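Long-range contacts in cerato-platanin-like protein (Moniliophthora perniciosa, PDB 3SUK), which is a secreted fungal protein of the cerato-platanin family whose precise function is not established: residues A[43-54]-A[80-91]; A[59-69]-A[112-123]. All coordinates share one frame; numbering follows the deposited sequence.

Contact 1. Residues A[43-54]-A[80-91]; sequences TFPHIGASSDIG and LVAIDHAGNGFN
Gly48 sits where strand 47-50 is squeezed between two arms of the 80-91 segment, strand 80-83 running parallel to it and strand 90-91 antiparallel, an arrangement that belongs to the double-psi beta-barrel of the cerato-platanins. On one side Gly48 O takes the N-H of Ile83 at 2.9 Å, with the donor nearly in line with the C=O; on the other its CA lies 3.2 Å from Asn91 O, so close that a CB would run into that carbonyl. Ala49 follows, bonded through both N and O to Asn91, and its methyl packs 3.7 Å from Ala86 CB. This stretch is the tight part, packed mainly backbone to backbone.

Further along the segment, also buried, Ile53 brings CD1 to 3.6 Å from Ala82 CB, while the CB of Ser50 rests against both that methyl and CE1 of the Phe90 ring. Tyr65 meets the same ring edge-to-face from outside the pair.

Toward solvent the hold is sparser. Ser51 and Gly89 exchange two bonds: Ser51 N donates to Gly89 O, and Ser51 OG, turned between its backbone N and carbonyl carbon (chi1 50°), accepts from Gly89 N at 2.9 Å, over a bent bond. His85 lies exposed, yet ND1 donates to Ile53 O at 2.7 Å, the oxygen in the ring plane and the nitrogen in the carbonyl plane. At the far end Thr43 OG1 and Val81 N approach His46 O from opposite faces, while the His46 ring leads away to Glu99.

Because ND1 of His85 serves as the donor, the ring must carry its proton there, whether neutral or charged. Eight of the ten hydrogen bonds across the segments join main-chain atoms, the others using Ser51 OG and His85 ND1, so the pairing depends chiefly on backbone geometry.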
loop_
_atom_site.group_PDB
_atom_site.type_symbol
_atom_site.label_atom_id
_atom_site.label_comp_id
_atom_site.label_asym_id
_atom_site.label_seq_id
_atom_site.Cartn_x
_atom_site.Cartn_y
_atom_site.Cartn_z
ATOM N N THR A 43 -7.360 2.002 -6.191
ATOM C CA THR A 43 -6.447 3.093 -5.870
ATOM C C THR A 43 -5.103 2.966 -6.613
ATOM O O THR A 43 -4.231 3.728 -6.397
ATOM C CB THR A 43 -6.201 3.109 -4.351
ATOM O OG1 THR A 43 -5.726 1.830 -3.971
ATOM C CG2 THR A 43 -7.507 3.354 -3.587
ATOM N N PHE A 44 -4.955 1.987 -7.484
ATOM C CA PHE A 44 -3.652 1.731 -8.072
ATOM C C PHE A 44 -3.162 3.027 -8.732
ATOM O O PHE A 44 -3.905 3.671 -9.420
ATOM C CB PHE A 44 -3.740 0.639 -9.163
ATOM C CG PHE A 44 -2.408 0.348 -9.822
ATOM C CD1 PHE A 44 -1.567 -0.572 -9.281
ATOM C CD2 PHE A 44 -2.007 1.019 -10.958
ATOM C CE1 PHE A 44 -0.352 -0.847 -9.844
ATOM C CE2 PHE A 44 -0.794 0.736 -11.527
ATOM C CZ PHE A 44 0.023 -0.204 -10.953
ATOM N N PRO A 45 -1.906 3.400 -8.543
ATOM C CA PRO A 45 -0.802 2.600 -7.989
ATOM C C PRO A 45 -0.622 2.798 -6.488
ATOM O O PRO A 45 0.419 2.487 -5.996
ATOM C CB PRO A 45 0.409 3.181 -8.715
ATOM C CG PRO A 45 0.089 4.624 -8.804
ATOM C CD PRO A 45 -1.424 4.669 -9.092
ATOM N N HIS A 46 -1.642 3.296 -5.811
ATOM C CA HIS A 46 -1.561 3.427 -4.357
ATOM C C HIS A 46 -1.887 2.073 -3.736
ATOM O O HIS A 46 -2.953 1.841 -3.244
ATOM C CB HIS A 46 -2.544 4.476 -3.828
ATOM C CG HIS A 46 -2.344 5.850 -4.379
ATOM N ND1 HIS A 46 -3.215 6.882 -4.134
ATOM C CD2 HIS A 46 -1.377 6.354 -5.167
ATOM C CE1 HIS A 46 -2.797 7.960 -4.765
ATOM N NE2 HIS A 46 -1.680 7.672 -5.394
ATOM N N ILE A 47 -0.908 1.184 -3.806
ATOM C CA ILE A 47 -1.031 -0.155 -3.245
ATOM C C ILE A 47 0.296 -0.549 -2.605
ATOM O O ILE A 47 1.316 0.011 -2.929
ATOM C CB ILE A 47 -1.418 -1.214 -4.291
ATOM C CG1 ILE A 47 -0.387 -1.258 -5.413
ATOM C CG2 ILE A 47 -2.842 -0.995 -4.838
ATOM C CD1 ILE A 47 -0.396 -2.521 -6.235
ATOM N N GLY A 48 0.236 -1.491 -1.681
ATOM C CA GLY A 48 1.452 -1.962 -1.060
ATOM C C GLY A 48 1.256 -3.041 -0.020
ATOM O O GLY A 48 0.177 -3.490 0.245
ATOM N N ALA A 49 2.379 -3.410 0.580
ATOM C CA ALA A 49 2.415 -4.338 1.689
ATOM C C ALA A 49 2.347 -3.549 3.006
ATOM O O ALA A 49 2.788 -2.413 3.015
ATOM C CB ALA A 49 3.699 -5.163 1.626
ATOM N N SER A 50 1.780 -4.153 4.054
ATOM C CA SER A 50 1.765 -3.596 5.395
ATOM C C SER A 50 2.042 -4.697 6.431
ATOM O O SER A 50 1.641 -5.802 6.275
ATOM C CB SER A 50 0.418 -2.945 5.693
ATOM O OG SER A 50 0.275 -2.627 7.046
ATOM N N SER A 51 2.710 -4.320 7.502
ATOM C CA SER A 51 2.927 -5.194 8.659
ATOM C C SER A 51 1.635 -5.515 9.384
ATOM O O SER A 51 1.575 -6.432 10.163
ATOM C CB SER A 51 3.978 -4.607 9.609
ATOM O OG SER A 51 3.751 -3.284 9.940
ATOM N N ASP A 52 0.578 -4.770 9.079
ATOM C CA ASP A 52 -0.760 -5.086 9.611
ATOM C C ASP A 52 -1.263 -6.421 9.064
ATOM O O ASP A 52 -2.097 -7.034 9.639
ATOM C CB ASP A 52 -1.802 -3.988 9.330
ATOM C CG ASP A 52 -1.627 -2.761 10.190
ATOM O OD1 ASP A 52 -0.754 -2.739 11.023
ATOM O OD2 ASP A 52 -2.405 -1.845 10.035
ATOM N N ILE A 53 -0.777 -6.777 7.892
ATOM C CA ILE A 53 -1.137 -8.023 7.263
ATOM C C ILE A 53 -0.060 -9.065 7.658
ATOM O O ILE A 53 1.049 -9.010 7.213
ATOM C CB ILE A 53 -1.225 -7.860 5.711
ATOM C CG1 ILE A 53 -2.468 -7.037 5.336
ATOM C CG2 ILE A 53 -1.273 -9.202 5.049
ATOM C CD1 ILE A 53 -2.449 -6.467 3.925
ATOM N N GLY A 54 -0.463 -9.971 8.536
ATOM C CA GLY A 54 0.394 -11.023 9.054
ATOM C C GLY A 54 0.842 -11.993 7.990
ATOM O O GLY A 54 1.886 -12.566 8.068
ATOM N N LEU A 80 -4.394 4.424 0.268
ATOM C CA LEU A 80 -3.647 3.280 -0.195
ATOM C C LEU A 80 -4.257 1.985 0.306
ATOM O O LEU A 80 -4.646 1.896 1.422
ATOM C CB LEU A 80 -2.190 3.409 0.282
ATOM C CG LEU A 80 -1.280 2.247 -0.181
ATOM C CD1 LEU A 80 0.061 2.777 -0.705
ATOM C CD2 LEU A 80 -1.005 1.265 0.985
ATOM N N VAL A 81 -4.277 0.960 -0.537
ATOM C CA VAL A 81 -4.790 -0.357 -0.144
ATOM C C VAL A 81 -3.641 -1.298 0.136
ATOM O O VAL A 81 -2.791 -1.460 -0.651
ATOM C CB VAL A 81 -5.711 -0.986 -1.251
ATOM C CG1 VAL A 81 -6.178 -2.416 -0.855
ATOM C CG2 VAL A 81 -6.950 -0.062 -1.485
ATOM N N ALA A 82 -3.727 -1.945 1.272
ATOM C CA ALA A 82 -2.756 -2.964 1.641
ATOM C C ALA A 82 -3.194 -4.339 1.159
ATOM O O ALA A 82 -4.258 -4.746 1.413
ATOM C CB ALA A 82 -2.519 -2.921 3.156
ATOM N N ILE A 83 -2.306 -4.962 0.413
ATOM C CA ILE A 83 -2.569 -6.257 -0.218
ATOM C C ILE A 83 -1.574 -7.395 0.083
ATOM O O ILE A 83 -1.650 -8.432 -0.512
ATOM C CB ILE A 83 -2.650 -6.060 -1.758
ATOM C CG1 ILE A 83 -1.283 -5.705 -2.368
ATOM C CG2 ILE A 83 -3.715 -4.998 -2.093
ATOM C CD1 ILE A 83 -1.222 -5.770 -3.874
ATOM N N ASP A 84 -0.594 -7.132 0.932
ATOM C CA ASP A 84 0.501 -8.089 1.120
ATOM C C ASP A 84 1.086 -7.836 2.506
ATOM O O ASP A 84 0.817 -6.828 3.088
ATOM C CB ASP A 84 1.537 -7.879 0.004
ATOM C CG ASP A 84 2.505 -9.058 -0.210
ATOM O OD1 ASP A 84 2.336 -10.080 0.415
ATOM O OD2 ASP A 84 3.405 -8.830 -1.023
ATOM N N HIS A 85 1.857 -8.790 2.988
ATOM C CA HIS A 85 2.604 -8.683 4.237
ATOM C C HIS A 85 3.912 -7.907 4.049
ATOM O O HIS A 85 4.598 -8.170 3.164
ATOM C CB HIS A 85 2.923 -10.110 4.755
ATOM C CG HIS A 85 3.916 -10.138 5.890
ATOM N ND1 HIS A 85 3.599 -9.755 7.166
ATOM C CD2 HIS A 85 5.226 -10.454 5.913
ATOM C CE1 HIS A 85 4.660 -9.868 7.939
ATOM N NE2 HIS A 85 5.655 -10.301 7.202
ATOM N N ALA A 86 4.210 -7.012 4.988
ATOM C CA ALA A 86 5.516 -6.353 5.102
ATOM C C ALA A 86 6.048 -6.690 6.484
ATOM O O ALA A 86 5.313 -6.898 7.394
ATOM C CB ALA A 86 5.355 -4.860 4.974
ATOM N N GLY A 87 7.355 -6.738 6.601
ATOM C CA GLY A 87 7.980 -6.949 7.884
ATOM C C GLY A 87 7.882 -5.768 8.827
ATOM O O GLY A 87 7.980 -5.937 9.972
ATOM N N ASN A 88 7.802 -4.564 8.309
ATOM C CA ASN A 88 7.868 -3.370 9.153
ATOM C C ASN A 88 7.226 -2.138 8.487
ATOM O O ASN A 88 7.853 -1.517 7.693
ATOM C CB ASN A 88 9.367 -3.116 9.459
ATOM C CG ASN A 88 9.636 -1.878 10.226
ATOM O OD1 ASN A 88 8.857 -1.425 10.973
ATOM N ND2 ASN A 88 10.836 -1.396 10.083
ATOM N N GLY A 89 6.041 -1.767 8.903
ATOM C CA GLY A 89 5.298 -0.704 8.237
ATOM C C GLY A 89 4.874 -1.013 6.800
ATOM O O GLY A 89 4.401 -2.083 6.546
ATOM N N PHE A 90 5.093 -0.068 5.905
ATOM C CA PHE A 90 4.606 -0.206 4.527
ATOM C C PHE A 90 5.728 -0.390 3.513
ATOM O O PHE A 90 6.722 0.291 3.552
ATOM C CB PHE A 90 3.824 1.053 4.060
ATOM C CG PHE A 90 2.538 1.315 4.787
ATOM C CD1 PHE A 90 1.408 0.640 4.431
ATOM C CD2 PHE A 90 2.443 2.320 5.746
ATOM C CE1 PHE A 90 0.241 0.885 5.067
ATOM C CE2 PHE A 90 1.252 2.557 6.393
ATOM C CZ PHE A 90 0.155 1.836 6.006
ATOM N N ASN A 91 5.514 -1.300 2.583
ATOM C CA ASN A 91 6.289 -1.340 1.360
ATOM C C ASN A 91 5.335 -1.068 0.184
ATOM O O ASN A 91 4.541 -1.859 -0.141
ATOM C CB ASN A 91 6.927 -2.716 1.120
ATOM C CG ASN A 91 7.668 -3.278 2.314
ATOM O OD1 ASN A 91 8.183 -2.600 3.149
ATOM N ND2 ASN A 91 7.699 -4.569 2.353
#

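Contact 2. Residues A[59-69]-A[112-123]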
loop_
_atom_site.group_PDB
_atom_site.type_symbol
_atom_site.label_atom_id
_atom_site.label_comp_id
_atom_site.label_asym_id
_atom_site.label_seq_id
_atom_site.Cartn_x
_atom_site.Cartn_y
_atom_site.Cartn_z
ATOM N N PRO A 59 -7.287 -10.812 8.166
ATOM C CA PRO A 59 -8.461 -9.946 8.077
ATOM C C PRO A 59 -8.085 -8.509 7.715
ATOM O O PRO A 59 -8.977 -7.784 7.425
ATOM C CB PRO A 59 -9.081 -10.038 9.467
ATOM C CG PRO A 59 -7.893 -10.241 10.346
ATOM C CD PRO A 59 -7.056 -11.229 9.568
ATOM N N ALA A 60 -6.798 -8.162 7.718
ATOM C CA ALA A 60 -6.339 -6.833 7.333
ATOM C C ALA A 60 -6.097 -6.709 5.807
ATOM O O ALA A 60 -5.860 -5.647 5.306
ATOM C CB ALA A 60 -5.101 -6.455 8.121
ATOM N N CYS A 61 -6.276 -7.812 5.093
ATOM C CA CYS A 61 -6.210 -7.770 3.623
ATOM C C CYS A 61 -7.273 -6.828 3.076
ATOM O O CYS A 61 -8.442 -6.996 3.346
ATOM C CB CYS A 61 -6.460 -9.188 3.016
ATOM S SG CYS A 61 -4.971 -10.269 3.154
ATOM N N GLY A 62 -6.824 -5.864 2.295
ATOM C CA GLY A 62 -7.716 -4.856 1.749
ATOM C C GLY A 62 -7.871 -3.593 2.583
ATOM O O GLY A 62 -8.515 -2.674 2.164
ATOM N N ASN A 63 -7.177 -3.500 3.706
ATOM C CA ASN A 63 -7.306 -2.307 4.498
ATOM C C ASN A 63 -6.874 -1.072 3.734
ATOM O O ASN A 63 -5.943 -1.077 2.994
ATOM C CB ASN A 63 -6.525 -2.400 5.801
ATOM C CG ASN A 63 -7.265 -3.194 6.887
ATOM O OD1 ASN A 63 -8.352 -3.655 6.701
ATOM N ND2 ASN A 63 -6.607 -3.379 7.965
ATOM N N CYS A 64 -7.597 -0.008 3.996
ATOM C CA CYS A 64 -7.416 1.268 3.357
ATOM C C CYS A 64 -6.836 2.255 4.366
ATOM O O CYS A 64 -7.372 2.422 5.388
ATOM C CB CYS A 64 -8.800 1.755 2.891
ATOM S SG CYS A 64 -8.799 3.343 1.996
ATOM N N TYR A 65 -5.727 2.873 4.008
ATOM C CA TYR A 65 -5.000 3.770 4.867
ATOM C C TYR A 65 -4.793 5.123 4.215
ATOM O O TYR A 65 -4.418 5.208 3.071
ATOM C CB TYR A 65 -3.628 3.187 5.188
ATOM C CG TYR A 65 -3.668 1.866 5.885
ATOM C CD1 TYR A 65 -3.687 0.696 5.157
ATOM C CD2 TYR A 65 -3.676 1.782 7.271
ATOM C CE1 TYR A 65 -3.690 -0.512 5.775
ATOM C CE2 TYR A 65 -3.711 0.570 7.900
ATOM C CZ TYR A 65 -3.750 -0.568 7.149
ATOM O OH TYR A 65 -3.786 -1.780 7.763
ATOM N N THR A 66 -4.994 6.167 4.986
ATOM C CA THR A 66 -4.620 7.502 4.577
ATOM C C THR A 66 -3.245 7.706 5.163
ATOM O O THR A 66 -3.063 7.681 6.357
ATOM C CB THR A 66 -5.583 8.565 5.106
ATOM O OG1 THR A 66 -6.852 8.371 4.496
ATOM C CG2 THR A 66 -5.096 9.933 4.751
ATOM N N ILE A 67 -2.282 7.877 4.271
ATOM C CA ILE A 67 -0.861 7.985 4.611
ATOM C C ILE A 67 -0.426 9.406 4.303
ATOM O O ILE A 67 -0.658 9.889 3.259
ATOM C CB ILE A 67 0.001 6.971 3.818
ATOM C CG1 ILE A 67 -0.467 5.515 4.070
ATOM C CG2 ILE A 67 1.471 7.074 4.218
ATOM C CD1 ILE A 67 0.171 4.527 3.228
ATOM N N SER A 68 0.218 10.042 5.274
ATOM C CA SER A 68 0.653 11.437 5.234
ATOM C C SER A 68 2.149 11.597 5.487
ATOM O O SER A 68 2.723 10.889 6.248
ATOM C CB SER A 68 -0.062 12.243 6.312
ATOM O OG SER A 68 -1.431 12.173 6.085
ATOM N N PHE A 69 2.759 12.510 4.755
ATOM C CA PHE A 69 4.182 12.844 4.895
ATOM C C PHE A 69 4.394 14.317 4.609
ATOM O O PHE A 69 3.934 14.800 3.629
ATOM C CB PHE A 69 5.030 11.990 3.959
ATOM C CG PHE A 69 6.522 12.125 4.153
ATOM C CD1 PHE A 69 7.147 11.774 5.325
ATOM C CD2 PHE A 69 7.295 12.524 3.105
ATOM C CE1 PHE A 69 8.516 11.905 5.454
ATOM C CE2 PHE A 69 8.653 12.604 3.241
ATOM C CZ PHE A 69 9.236 12.310 4.417
ATOM N N ASP A 112 9.597 8.031 7.510
ATOM C CA ASP A 112 8.612 7.841 8.562
ATOM C C ASP A 112 7.344 8.585 8.164
ATOM O O ASP A 112 7.399 9.717 7.865
ATOM C CB ASP A 112 9.131 8.393 9.887
ATOM C CG ASP A 112 10.205 7.574 10.438
ATOM O OD1 ASP A 112 10.213 6.406 10.210
ATOM O OD2 ASP A 112 11.043 8.130 11.119
ATOM N N VAL A 113 6.227 7.891 8.159
ATOM C CA VAL A 113 4.965 8.504 7.777
ATOM C C VAL A 113 3.946 8.420 8.890
ATOM O O VAL A 113 4.143 7.737 9.820
ATOM C CB VAL A 113 4.378 7.873 6.492
ATOM C CG1 VAL A 113 5.369 8.023 5.348
ATOM C CG2 VAL A 113 3.995 6.362 6.697
ATOM N N GLN A 114 2.912 9.220 8.781
ATOM C CA GLN A 114 1.750 9.078 9.608
ATOM C C GLN A 114 0.700 8.268 8.824
ATOM O O GLN A 114 0.514 8.451 7.659
ATOM C CB GLN A 114 1.201 10.446 10.017
ATOM C CG GLN A 114 2.057 11.170 11.017
ATOM C CD GLN A 114 2.094 10.501 12.357
ATOM O OE1 GLN A 114 1.089 10.136 12.897
ATOM N NE2 GLN A 114 3.277 10.345 12.896
ATOM N N SER A 115 0.108 7.309 9.492
ATOM C CA SER A 115 -0.854 6.438 8.855
ATOM C C SER A 115 -2.112 6.335 9.731
ATOM O O SER A 115 -2.044 6.154 10.927
ATOM C CB SER A 115 -0.222 5.055 8.654
ATOM O OG SER A 115 -1.179 4.134 8.157
ATOM N N GLN A 116 -3.248 6.451 9.066
ATOM C CA GLN A 116 -4.534 6.299 9.693
ATOM C C GLN A 116 -5.395 5.367 8.835
ATOM O O GLN A 116 -5.720 5.742 7.751
ATOM C CB GLN A 116 -5.206 7.685 9.751
ATOM C CG GLN A 116 -6.521 7.706 10.444
ATOM C CD GLN A 116 -6.474 6.943 11.759
ATOM O OE1 GLN A 116 -5.841 7.373 12.708
ATOM N NE2 GLN A 116 -7.112 5.805 11.806
ATOM N N GLN A 117 -5.827 4.237 9.338
ATOM C CA GLN A 117 -6.828 3.474 8.626
ATOM C C GLN A 117 -8.128 4.257 8.518
ATOM O O GLN A 117 -8.507 4.938 9.444
ATOM C CB GLN A 117 -7.086 2.149 9.339
ATOM C CG GLN A 117 -7.910 1.244 8.470
ATOM C CD GLN A 117 -8.250 -0.064 9.077
ATOM O OE1 GLN A 117 -8.060 -0.306 10.236
ATOM N NE2 GLN A 117 -8.765 -0.892 8.288
ATOM N N VAL A 118 -8.765 4.119 7.372
ATOM C CA VAL A 118 -10.055 4.685 7.074
ATOM C C VAL A 118 -10.968 3.562 6.540
ATOM O O VAL A 118 -10.592 2.427 6.422
ATOM C CB VAL A 118 -9.968 5.845 6.048
ATOM C CG1 VAL A 118 -9.182 7.022 6.630
ATOM C CG2 VAL A 118 -9.332 5.359 4.761
ATOM N N ALA A 119 -12.212 3.909 6.273
ATOM C CA ALA A 119 -13.156 2.934 5.794
ATOM C C ALA A 119 -12.701 2.349 4.464
ATOM O O ALA A 119 -12.097 3.009 3.681
ATOM C CB ALA A 119 -14.558 3.540 5.647
ATOM N N ARG A 120 -13.059 1.090 4.259
ATOM C CA ARG A 120 -12.671 0.345 3.082
ATOM C C ARG A 120 -13.183 1.094 1.841
ATOM O O ARG A 120 -12.514 1.170 0.830
ATOM C CB ARG A 120 -13.252 -1.088 3.115
ATOM C CG ARG A 120 -12.671 -2.070 4.176
ATOM C CD ARG A 120 -11.251 -2.459 3.788
ATOM N NE ARG A 120 -10.680 -3.406 4.740
ATOM C CZ ARG A 120 -10.808 -4.708 4.648
ATOM N NH1 ARG A 120 -11.524 -5.236 3.686
ATOM N NH2 ARG A 120 -10.244 -5.475 5.562
ATOM N N SER A 121 -14.356 1.686 1.990
ATOM C CA SER A 121 -15.008 2.388 0.874
ATOM C C SER A 121 -14.221 3.588 0.360
ATOM O O SER A 121 -14.327 3.901 -0.785
ATOM C CB SER A 121 -16.443 2.795 1.264
ATOM O OG SER A 121 -16.421 3.674 2.317
ATOM N N VAL A 122 -13.403 4.193 1.206
ATOM C CA VAL A 122 -12.568 5.330 0.774
ATOM C C VAL A 122 -11.638 4.933 -0.381
ATOM O O VAL A 122 -11.362 5.691 -1.241
ATOM C CB VAL A 122 -11.773 5.976 1.951
ATOM C CG1 VAL A 122 -10.814 7.130 1.443
ATOM C CG2 VAL A 122 -12.739 6.512 3.015
ATOM N N CYS A 123 -11.205 3.679 -0.368
ATOM C CA CYS A 123 -10.358 3.117 -1.397
ATOM C C CYS A 123 -11.130 2.328 -2.444
ATOM O O CYS A 123 -10.546 1.712 -3.240
ATOM C CB CYS A 123 -9.391 2.140 -0.763
ATOM S SG CYS A 123 -7.992 2.931 0.158
HETATM O O HOH W 1 -9.817 -0.224 5.884
#
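Cys64 and Cys123 are joined by a disulfide at one end of an antiparallel ladder, strands 64-69 and 112-118 of the double-psi beta-barrel. Thr66 pairs with Gln116 and Ser68 with Gln114, each through two backbone bonds. Tyr65 and Ile67, in the alternate non-hydrogen-bonded pairs with Gln117 and Ser115, share one face of the ladder: Ile67 CG2 meets Val113 CG2 at 3.6 Å, and Tyr65 CD2 lies by Ser115 OG, while the Tyr65 hydroxyl is bonded to Asp52. On the other face Thr66 OG1 touches Val118 CG1 and bonds to Asn79.

Further along, Arg120 folds back over the turn 60-63. From CB the chain bends at chi2 (-71°), which swings CD to 3.2 Å from Gly62 O. NE and NH2 then both grip Asn63 OD1, at 3.1 and 2.9 Å; the NE bond comes on a lone pair in the amide's plane, the NH2 bond tilted from it. CZ lies close to both Asn63 OD1 and Cys61 O. NH1 lies beyond, 3.6 Å from Cys61 O, a carbonyl that sits over one face of the guanidinium, and NH2 is also 3.2 Å from Pro59 O at the edge. Asn63 keeps its amide the right way round because ND2 donates to Tyr65 OH.

A lysine in place of Arg120 would probably leave Asn63 OD1 with at most one of its two donors, and the amide held mainly through ND2. Beside this grip a water bridges the segments: it accepts from Cys64 N and from Gln117 NE2, the latter at 2.7 Å, and donates to Val118 O at 2.8 Å.

In the fold
From the N terminus, strand 4-8 comes first, then the long loop leading to segment 43-54. Contact 1 closes its loop when the chain returns at 80-91, after passing out along 64-71 and back along 74-83. Segment 59-69 lies within that loop, but contact 2 closes its own only when 112-123 comes back against it, after helices 94-101 and 105-108, so the two contacts cross rather than nest. They meet in one sheet: strands 64-71 and 74-83 are neighbours, and Leu80 N bonds to Tyr65 O. Asp52 OD2 reaches Tyr65 OH, and Val81 CG2 packs on Cys123 CB. Together they tie the central strands to the C-terminal strand and its disulfide-bonded tail.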